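Local coordinates for putative peptidyl-arginine deiminase family protein (Campylobacter jejuni subsp. jejuni serotype O:2, PDB 6B10), which probably hydrolyses the guanidine group of agmatine to give N-carbamoylputrescine, acting as an agmatine deiminase in polyamine biosynthesis, at residues P283-K288 / D310-L315; Y270-F275 / L321-Q326; L251-P256 / E291-R296. One frame throughout, in Å; residues are numbered along the deposited sequence.

Interaction 1: residues P283-K288 / D310-L315; sequences PFYKDK and DARVFL
F284 O takes a nearly straight hydrogen bond from A311 N (2.8 Å, 170° at the hydrogen). With the backbone bond between F284 and V309, this bond makes F284 and D310 a parallel bridge at the ends of their strands. D310 CA also approaches F284 O, at 3.5 Å, in a CA-H...O contact.

The charged side chains next to this bridge form a salt-bridge network. R312 grips D310 side-on with two nitrogens. NE goes to OD1 at 3.0 Å and NH2 to OD2 at 2.9 Å, each meeting the carboxylate on its syn side. With D310 CG anti to the backbone N (chi1 -176°), the carboxylate carbon lies on the side of R312, two residues on. K286 crosses this pair at about a right angle. Its CG sits over the centre of one face of the R312 guanidinium. Its NZ makes only a long salt bridge to D310 OD2, at 3.8 Å. The NZ also lies 3.5 Å from R312 NH2, so the shared carboxylate probably offsets two like charges.

The rest of the contact is apolar. Y285 CE1 meets L315 CD1 at 3.5 Å and, a little further off, A311 CB. P283 CB also touches A311 CB, at 3.6 Å. The Y285 hydroxyl is hydrogen-bonded to T269 O and S320 OG. F314 packs against helix 37-52.

Strands 279-284 and 305-310 are parallel neighbours in one sheet, and helix 289-300 lies between them in sequence. The arrangement is that of a beta-alpha-beta crossover, joined here where its two strands end.

Interaction 2: residues Y270-F275 / L321-Q326; sequences YANFVF and LHCSCQ
This is a buried loop-to-loop contact near the centre of the chain, where N272 meets the turn of H322 and C323. Segment 270-275 runs into the start of strand 274-276. The other segment, 321-326, ends on the first residue of strand 326-329.

N272 uses both of its oxygens. Its backbone O accepts from H322 N at 3.0 Å, with the donor well above the carbonyl plane. Its OD1 accepts from C323 N at 3.0 Å (158° at the hydrogen), with the donor tilted 26° from the amide plane. N272 CG is turned away from the usual staggered positions (chi1 -141°), which puts it beside H322 CB. ND2 is bonded to D209 O, and this fixes the flip of the amide.

The H322 ring stands almost perpendicular to that amide. N272 ND2 and V274 CB lie at its edge, and F273 O is 3.1 Å from H322 CD2. Both ring nitrogens are held, ND1 by D209 OD2 and NE2 by E15 OE1. These partners would be expected to keep the ring from rotating.

In guanidine-modifying enzymes of this kind, an alpha/beta propeller surrounds a central active site, and the nucleophilic cysteine comes from a loop near the C terminus. The segment 321-326 probably belongs to that loop. Its own turn is braced by L321 O, which accepts from S324 OG at 2.8 Å and from S324 N, both from the same face of the carbonyl.

L321 CB rests on N272 O at 3.5 Å. Further along, V274 CG2 packs on C325 SG at 3.7 Å. The V274 side chain also reaches L22 of strand 19-25 and F47 of helix 37-52.

Interaction 3: residues L251-P256 / E291-R296; sequences LELPIP and EIIAKR
R296 runs alongside L251, the two side chains sliding past each other in opposite directions. From the helix, the R296 CB bond points at the strand. CG is anti to the backbone N (chi1 -155°) and touches L251 CG and CD2, each at 3.9 Å. CD also lies against L251 CD2 and comes within 3.4 Å of E252 O. The chain then bends at chi3.

At the tip, NH1 gives a hydrogen bond to E252 O at 2.9 Å. The oxygen is in the guanidinium plane, but the donor stands 55° out of the carbonyl plane of E252. NH1 also lies 3.5 Å from P254 CD. A water bridges NH1 to E252 OE1; it accepts from NH1 and donates to OE1 at 2.8 Å. The two charged groups thus meet through water rather than directly. The other carboxylate oxygen of E252 forms a salt bridge with K240. I292 CG2 lies over one face of the guanidinium, nearer its rim than its centre.

One turn back, I293 adds apolar packing. Its CG2 packs on P254 CD at 3.8 Å and on L253 CD2 at 4.1 Å. I293 also reaches Y270 and V282.

Strand 251-254 and helix 291-296 run nearly antiparallel, at 161°. This is helix-on-strand packing of an alpha/beta fold: a helix that follows strand 279-284 in one sheet lies against an outermost strand of another, formed by 212-216, 219-224 and 249-254.

In the fold
Strand 249-254 supplies the first half of interaction 3. The chain then passes 270-275, the first half of interaction 2, and 283-288, the first half of interaction 1. Helix 289-300 closes interaction 3. Residues 310-315 close interaction 1, and 321-326 close interaction 2. Interaction 1 is therefore nested within the loop of interaction 2, while interaction 3 crosses both. Interactions 1 and 2 share the sheet of strands 274-276, 279-284 and 305-310, and interaction 2 also reaches strand 326-329 of the sheet that holds 19-25. Interaction 3 ties its helix to the sheet ending in 249-254. Y270, from 270-275, packs its ring on P283, Y285, P254, P256 and I293.

Interaction 1: residues P283-K288 / D310-L315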
loop_
_atom_site.group_PDB
_atom_site.type_symbol
_atom_site.label_atom_id
_atom_site.label_comp_id
_atom_site.label_asym_id
_atom_site.label_seq_id
_atom_site.Cartn_x
_atom_site.Cartn_y
_atom_site.Cartn_z
ATOM N N PRO A 283 0.265 -5.944 9.884
ATOM C CA PRO A 283 1.566 -5.988 10.536
ATOM C C PRO A 283 1.432 -6.216 12.042
ATOM O O PRO A 283 0.577 -5.602 12.688
ATOM C CB PRO A 283 2.170 -4.608 10.241
ATOM C CG PRO A 283 1.022 -3.722 9.910
ATOM C CD PRO A 283 -0.107 -4.588 9.442
ATOM N N PHE A 284 2.243 -7.127 12.566
ATOM C CA PHE A 284 2.385 -7.356 14.000
ATOM C C PHE A 284 3.764 -6.840 14.406
ATOM O O PHE A 284 4.728 -6.936 13.635
ATOM C CB PHE A 284 2.257 -8.852 14.320
ATOM C CG PHE A 284 0.843 -9.326 14.598
ATOM C CD1 PHE A 284 -0.279 -8.574 14.239
ATOM C CD2 PHE A 284 0.638 -10.559 15.209
ATOM C CE1 PHE A 284 -1.563 -9.036 14.506
ATOM C CE2 PHE A 284 -0.643 -11.029 15.472
ATOM C CZ PHE A 284 -1.746 -10.270 15.119
ATOM N N TYR A 285 3.851 -6.280 15.607
ATOM C CA TYR A 285 5.100 -5.699 16.120
ATOM C C TYR A 285 5.505 -6.270 17.491
ATOM O O TYR A 285 6.398 -5.732 18.161
ATOM C CB TYR A 285 4.956 -4.179 16.189
ATOM C CG TYR A 285 4.637 -3.537 14.849
ATOM C CD1 TYR A 285 5.580 -3.525 13.816
ATOM C CD2 TYR A 285 3.398 -2.932 14.612
ATOM C CE1 TYR A 285 5.296 -2.946 12.586
ATOM C CE2 TYR A 285 3.106 -2.344 13.384
ATOM C CZ TYR A 285 4.058 -2.347 12.375
ATOM O OH TYR A 285 3.777 -1.759 11.152
ATOM N N LYS A 286 4.855 -7.361 17.888
ATOM C CA LYS A 286 5.062 -8.003 19.195
ATOM C C LYS A 286 4.722 -7.056 20.352
ATOM O O LYS A 286 5.512 -6.848 21.276
ATOM C CB LYS A 286 6.482 -8.576 19.318
ATOM C CG LYS A 286 6.878 -9.528 18.192
ATOM C CD LYS A 286 5.926 -10.713 18.085
ATOM C CE LYS A 286 6.375 -11.734 17.048
ATOM N NZ LYS A 286 7.707 -12.331 17.347
ATOM N N ASP A 287 3.517 -6.507 20.270
ATOM C CA ASP A 287 2.970 -5.580 21.248
ATOM C C ASP A 287 1.541 -6.027 21.489
ATOM O O ASP A 287 0.924 -6.617 20.606
ATOM C CB ASP A 287 3.013 -4.155 20.679
ATOM C CG ASP A 287 2.441 -3.112 21.625
ATOM O OD1 ASP A 287 1.200 -3.025 21.768
ATOM O OD2 ASP A 287 3.234 -2.348 22.196
ATOM N N LYS A 288 1.012 -5.747 22.676
ATOM C CA LYS A 288 -0.353 -6.159 23.034
ATOM C C LYS A 288 -1.409 -5.642 22.056
ATOM O O LYS A 288 -2.488 -6.225 21.941
ATOM C CB LYS A 288 -0.710 -5.719 24.461
ATOM C CG LYS A 288 -0.728 -4.218 24.690
ATOM C CD LYS A 288 -1.259 -3.886 26.079
ATOM C CE LYS A 288 -1.064 -2.419 26.424
ATOM N NZ LYS A 288 -1.855 -1.540 25.525
ATOM N N ASP A 310 4.761 -10.652 11.417
ATOM C CA ASP A 310 5.784 -9.889 12.112
ATOM C C ASP A 310 6.447 -8.929 11.137
ATOM O O ASP A 310 7.087 -9.362 10.185
ATOM C CB ASP A 310 6.807 -10.867 12.707
ATOM C CG ASP A 310 7.870 -10.186 13.545
ATOM O OD1 ASP A 310 7.836 -8.955 13.726
ATOM O OD2 ASP A 310 8.761 -10.906 14.034
ATOM N N ALA A 311 6.279 -7.633 11.367
ATOM C CA ALA A 311 6.739 -6.603 10.427
ATOM C C ALA A 311 7.891 -5.753 10.960
ATOM O O ALA A 311 8.262 -4.759 10.337
ATOM C CB ALA A 311 5.576 -5.701 10.040
ATOM N N ARG A 312 8.465 -6.150 12.088
ATOM C CA ARG A 312 9.490 -5.344 12.765
ATOM C C ARG A 312 10.716 -5.048 11.906
ATOM O O ARG A 312 11.212 -3.924 11.893
ATOM C CB ARG A 312 9.935 -6.033 14.056
ATOM C CG ARG A 312 8.869 -6.030 15.133
ATOM C CD ARG A 312 9.339 -6.784 16.352
ATOM N NE ARG A 312 9.576 -8.189 16.029
ATOM C CZ ARG A 312 10.263 -9.036 16.786
ATOM N NH1 ARG A 312 10.795 -8.636 17.932
ATOM N NH2 ARG A 312 10.409 -10.292 16.398
ATOM N N VAL A 313 11.190 -6.052 11.179
ATOM C CA VAL A 313 12.417 -5.906 10.396
ATOM C C VAL A 313 12.204 -4.909 9.257
ATOM O O VAL A 313 13.084 -4.090 8.970
ATOM C CB VAL A 313 12.910 -7.260 9.849
ATOM C CG1 VAL A 313 14.236 -7.092 9.119
ATOM C CG2 VAL A 313 13.069 -8.261 10.981
ATOM N N PHE A 314 11.019 -4.960 8.638
ATOM C CA PHE A 314 10.635 -4.015 7.582
ATOM C C PHE A 314 10.836 -2.559 8.009
ATOM O O PHE A 314 11.277 -1.727 7.213
ATOM C CB PHE A 314 9.163 -4.200 7.178
ATOM C CG PHE A 314 8.878 -5.457 6.404
ATOM C CD1 PHE A 314 8.569 -6.642 7.055
ATOM C CD2 PHE A 314 8.863 -5.442 5.018
ATOM C CE1 PHE A 314 8.284 -7.795 6.344
ATOM C CE2 PHE A 314 8.576 -6.588 4.299
ATOM C CZ PHE A 314 8.287 -7.768 4.962
ATOM N N LEU A 315 10.505 -2.253 9.262
ATOM C CA LEU A 315 10.561 -0.875 9.769
ATOM C C LEU A 315 11.970 -0.263 9.784
ATOM O O LEU A 315 12.109 0.964 9.825
ATOM C CB LEU A 315 9.987 -0.792 11.186
ATOM C CG LEU A 315 8.548 -1.234 11.469
ATOM C CD1 LEU A 315 8.282 -1.070 12.955
ATOM C CD2 LEU A 315 7.531 -0.449 10.650
#

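Interaction 2: residues Y270-F275 / L321-Q326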
loop_
_atom_site.group_PDB
_atom_site.type_symbol
_atom_site.label_atom_id
_atom_site.label_comp_id
_atom_site.label_asym_id
_atom_site.label_seq_id
_atom_site.Cartn_x
_atom_site.Cartn_y
_atom_site.Cartn_z
ATOM N N TYR A 270 -0.272 0.131 12.314
ATOM C CA TYR A 270 -1.141 -0.976 11.934
ATOM C C TYR A 270 -1.944 -0.672 10.673
ATOM O O TYR A 270 -2.585 -1.567 10.107
ATOM C CB TYR A 270 -2.059 -1.375 13.097
ATOM C CG TYR A 270 -1.315 -1.964 14.293
ATOM C CD1 TYR A 270 -0.701 -3.210 14.206
ATOM C CD2 TYR A 270 -1.242 -1.279 15.511
ATOM C CE1 TYR A 270 -0.028 -3.760 15.288
ATOM C CE2 TYR A 270 -0.567 -1.815 16.600
ATOM C CZ TYR A 270 0.040 -3.055 16.491
ATOM O OH TYR A 270 0.708 -3.588 17.580
ATOM N N ALA A 271 -1.897 0.579 10.215
ATOM C CA ALA A 271 -2.605 0.978 8.994
ATOM C C ALA A 271 -1.953 0.425 7.714
ATOM O O ALA A 271 -2.595 0.361 6.664
ATOM C CB ALA A 271 -2.720 2.498 8.917
ATOM N N ASN A 272 -0.696 0.002 7.803
ATOM C CA ASN A 272 0.033 -0.524 6.643
ATOM C C ASN A 272 -0.269 -2.010 6.378
ATOM O O ASN A 272 0.634 -2.799 6.066
ATOM C CB ASN A 272 1.535 -0.308 6.848
ATOM C CG ASN A 272 2.251 0.086 5.574
ATOM O OD1 ASN A 272 3.086 -0.653 5.068
ATOM N ND2 ASN A 272 1.932 1.261 5.056
ATOM N N PHE A 273 -1.543 -2.384 6.502
ATOM C CA PHE A 273 -2.003 -3.724 6.149
ATOM C C PHE A 273 -2.206 -3.844 4.640
ATOM O O PHE A 273 -2.090 -2.860 3.910
ATOM C CB PHE A 273 -3.289 -4.107 6.910
ATOM C CG PHE A 273 -4.368 -3.045 6.920
ATOM C CD1 PHE A 273 -4.929 -2.563 5.735
ATOM C CD2 PHE A 273 -4.869 -2.570 8.126
ATOM C CE1 PHE A 273 -5.937 -1.607 5.761
ATOM C CE2 PHE A 273 -5.877 -1.615 8.153
ATOM C CZ PHE A 273 -6.414 -1.138 6.969
ATOM N N VAL A 274 -2.502 -5.053 4.170
ATOM C CA VAL A 274 -2.770 -5.256 2.758
ATOM C C VAL A 274 -3.900 -6.248 2.544
ATOM O O VAL A 274 -3.892 -7.333 3.107
ATOM C CB VAL A 274 -1.498 -5.678 1.971
ATOM C CG1 VAL A 274 -0.824 -6.878 2.599
ATOM C CG2 VAL A 274 -1.834 -5.957 0.509
ATOM N N PHE A 275 -4.887 -5.850 1.744
ATOM C CA PHE A 275 -5.961 -6.755 1.360
ATOM C C PHE A 275 -5.480 -7.667 0.241
ATOM O O PHE A 275 -4.771 -7.225 -0.673
ATOM C CB PHE A 275 -7.184 -5.995 0.868
ATOM C CG PHE A 275 -8.065 -5.457 1.961
ATOM C CD1 PHE A 275 -8.962 -6.289 2.620
ATOM C CD2 PHE A 275 -8.038 -4.105 2.292
ATOM C CE1 PHE A 275 -9.796 -5.787 3.607
ATOM C CE2 PHE A 275 -8.871 -3.596 3.276
ATOM C CZ PHE A 275 -9.750 -4.440 3.934
ATOM N N LEU A 321 4.281 -3.679 5.710
ATOM C CA LEU A 321 3.776 -4.657 4.737
ATOM C C LEU A 321 3.219 -4.023 3.467
ATOM O O LEU A 321 3.593 -4.434 2.371
ATOM C CB LEU A 321 2.719 -5.580 5.359
ATOM C CG LEU A 321 3.118 -6.412 6.590
ATOM C CD1 LEU A 321 1.934 -7.235 7.067
ATOM C CD2 LEU A 321 4.314 -7.321 6.314
ATOM N N HIS A 322 2.341 -3.026 3.614
ATOM C CA HIS A 322 1.676 -2.392 2.462
ATOM C C HIS A 322 2.683 -1.712 1.534
ATOM O O HIS A 322 2.548 -1.784 0.319
ATOM C CB HIS A 322 0.628 -1.370 2.928
ATOM C CG HIS A 322 -0.323 -0.928 1.855
ATOM N ND1 HIS A 322 -0.353 0.363 1.375
ATOM C CD2 HIS A 322 -1.291 -1.598 1.183
ATOM C CE1 HIS A 322 -1.289 0.470 0.448
ATOM N NE2 HIS A 322 -1.873 -0.707 0.312
ATOM N N CYS A 323 3.684 -1.055 2.117
ATOM C CA CYS A 323 4.738 -0.377 1.349
ATOM C C CYS A 323 5.564 -1.332 0.487
ATOM O O CYS A 323 6.085 -0.943 -0.552
ATOM C CB CYS A 323 5.696 0.373 2.293
ATOM S SG CYS A 323 4.941 1.678 3.288
ATOM N N SER A 324 5.690 -2.577 0.928
ATOM C CA SER A 324 6.521 -3.566 0.240
ATOM C C SER A 324 5.812 -4.355 -0.866
ATOM O O SER A 324 6.390 -5.297 -1.406
ATOM C CB SER A 324 7.047 -4.572 1.254
ATOM O OG SER A 324 6.056 -5.541 1.513
ATOM N N CYS A 325 4.572 -4.013 -1.199
ATOM C CA CYS A 325 3.850 -4.791 -2.191
ATOM C C CYS A 325 2.922 -3.945 -3.038
ATOM O O CYS A 325 2.642 -2.787 -2.722
ATOM C CB CYS A 325 3.086 -5.930 -1.515
ATOM S SG CYS A 325 1.771 -5.430 -0.370
ATOM N N GLN A 326 2.486 -4.519 -4.150
ATOM C CA GLN A 326 1.512 -3.869 -5.011
ATOM C C GLN A 326 0.508 -4.911 -5.494
ATOM O O GLN A 326 0.854 -6.066 -5.735
ATOM C CB GLN A 326 2.210 -3.182 -6.183
ATOM C CG GLN A 326 1.289 -2.420 -7.131
ATOM C CD GLN A 326 0.482 -1.331 -6.441
ATOM O OE1 GLN A 326 -0.487 -1.617 -5.731
ATOM N NE2 GLN A 326 0.870 -0.078 -6.651
#

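Interaction 3: residues L251-P256 / E291-R296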
loop_
_atom_site.group_PDB
_atom_site.type_symbol
_atom_site.label_atom_id
_atom_site.label_comp_id
_atom_site.label_asym_id
_atom_site.label_seq_id
_atom_site.Cartn_x
_atom_site.Cartn_y
_atom_site.Cartn_z
ATOM N N LEU A 251 -12.779 3.124 12.715
ATOM C CA LEU A 251 -12.234 2.018 13.491
ATOM C C LEU A 251 -10.813 2.408 13.889
ATOM O O LEU A 251 -10.028 2.824 13.042
ATOM C CB LEU A 251 -12.260 0.728 12.657
ATOM C CG LEU A 251 -11.846 -0.598 13.309
ATOM C CD1 LEU A 251 -12.590 -1.778 12.685
ATOM C CD2 LEU A 251 -10.339 -0.828 13.206
ATOM N N GLU A 252 -10.479 2.291 15.173
ATOM C CA GLU A 252 -9.210 2.837 15.666
ATOM C C GLU A 252 -8.102 1.799 15.682
ATOM O O GLU A 252 -8.329 0.628 15.991
ATOM C CB GLU A 252 -9.391 3.448 17.055
ATOM C CG GLU A 252 -10.239 4.710 17.045
ATOM C CD GLU A 252 -10.342 5.385 18.403
ATOM O OE1 GLU A 252 -9.840 4.831 19.405
ATOM O OE2 GLU A 252 -10.923 6.489 18.458
ATOM N N LEU A 253 -6.903 2.246 15.341
ATOM C CA LEU A 253 -5.718 1.401 15.320
ATOM C C LEU A 253 -4.683 2.019 16.246
ATOM O O LEU A 253 -3.857 2.804 15.800
ATOM C CB LEU A 253 -5.159 1.311 13.898
ATOM C CG LEU A 253 -6.118 0.827 12.811
ATOM C CD1 LEU A 253 -5.497 1.028 11.436
ATOM C CD2 LEU A 253 -6.507 -0.634 13.027
ATOM N N PRO A 254 -4.732 1.684 17.551
ATOM C CA PRO A 254 -3.800 2.301 18.498
ATOM C C PRO A 254 -2.363 1.894 18.231
ATOM O O PRO A 254 -2.064 0.711 18.156
ATOM C CB PRO A 254 -4.266 1.767 19.858
ATOM C CG PRO A 254 -5.011 0.509 19.543
ATOM C CD PRO A 254 -5.668 0.767 18.224
ATOM N N ILE A 255 -1.480 2.873 18.089
ATOM C CA ILE A 255 -0.080 2.580 17.791
ATOM C C ILE A 255 0.553 1.810 18.948
ATOM O O ILE A 255 0.142 1.967 20.099
ATOM C CB ILE A 255 0.740 3.856 17.469
ATOM C CG1 ILE A 255 0.839 4.795 18.676
ATOM C CG2 ILE A 255 0.144 4.570 16.261
ATOM C CD1 ILE A 255 1.677 6.040 18.425
ATOM N N PRO A 256 1.532 0.946 18.645
ATOM C CA PRO A 256 2.161 0.193 19.717
ATOM C C PRO A 256 3.068 1.089 20.560
ATOM O O PRO A 256 3.262 2.259 20.227
ATOM C CB PRO A 256 2.979 -0.859 18.967
ATOM C CG PRO A 256 3.309 -0.218 17.674
ATOM C CD PRO A 256 2.137 0.651 17.335
ATOM N N GLU A 291 -2.976 -7.893 19.064
ATOM C CA GLU A 291 -4.186 -8.644 19.332
ATOM C C GLU A 291 -5.419 -7.754 19.259
ATOM O O GLU A 291 -6.453 -8.171 18.755
ATOM C CB GLU A 291 -4.109 -9.315 20.706
ATOM C CG GLU A 291 -5.389 -10.047 21.080
ATOM C CD GLU A 291 -5.256 -10.951 22.294
ATOM O OE1 GLU A 291 -4.140 -11.078 22.849
ATOM O OE2 GLU A 291 -6.286 -11.543 22.689
ATOM N N ILE A 292 -5.307 -6.533 19.767
ATOM C CA ILE A 292 -6.443 -5.612 19.791
ATOM C C ILE A 292 -6.873 -5.245 18.371
ATOM O O ILE A 292 -8.070 -5.273 18.053
ATOM C CB ILE A 292 -6.134 -4.339 20.619
ATOM C CG1 ILE A 292 -5.958 -4.709 22.102
ATOM C CG2 ILE A 292 -7.247 -3.308 20.476
ATOM C CD1 ILE A 292 -5.546 -3.555 22.986
ATOM N N ILE A 293 -5.908 -4.906 17.517
ATOM C CA ILE A 293 -6.242 -4.476 16.162
ATOM C C ILE A 293 -6.740 -5.644 15.309
ATOM O O ILE A 293 -7.654 -5.474 14.514
ATOM C CB ILE A 293 -5.110 -3.680 15.476
ATOM C CG1 ILE A 293 -3.847 -4.521 15.268
ATOM C CG2 ILE A 293 -4.802 -2.419 16.284
ATOM C CD1 ILE A 293 -3.628 -4.965 13.841
ATOM N N ALA A 294 -6.182 -6.838 15.523
ATOM C CA ALA A 294 -6.598 -8.031 14.777
ATOM C C ALA A 294 -8.042 -8.426 15.087
ATOM O O ALA A 294 -8.802 -8.749 14.178
ATOM C CB ALA A 294 -5.664 -9.196 15.061
ATOM N N LYS A 295 -8.416 -8.407 16.362
ATOM C CA LYS A 295 -9.797 -8.719 16.759
ATOM C C LYS A 295 -10.764 -7.667 16.234
ATOM O O LYS A 295 -11.828 -7.996 15.712
ATOM C CB LYS A 295 -9.919 -8.835 18.283
ATOM C CG LYS A 295 -9.167 -10.025 18.842
ATOM C CD LYS A 295 -9.441 -10.252 20.321
ATOM C CE LYS A 295 -8.919 -9.116 21.169
ATOM N NZ LYS A 295 -8.728 -9.555 22.582
ATOM N N ARG A 296 -10.369 -6.405 16.357
ATOM C CA ARG A 296 -11.186 -5.281 15.910
ATOM C C ARG A 296 -11.425 -5.330 14.397
ATOM O O ARG A 296 -12.578 -5.274 13.941
ATOM C CB ARG A 296 -10.504 -3.968 16.303
ATOM C CG ARG A 296 -11.426 -2.777 16.463
ATOM C CD ARG A 296 -10.664 -1.598 17.066
ATOM N NE ARG A 296 -10.650 -1.630 18.527
ATOM C CZ ARG A 296 -9.918 -0.833 19.304
ATOM N NH1 ARG A 296 -9.093 0.070 18.784
ATOM N NH2 ARG A 296 -10.011 -0.948 20.619
HETATM O O HOH W 1 -8.504 2.649 20.513
#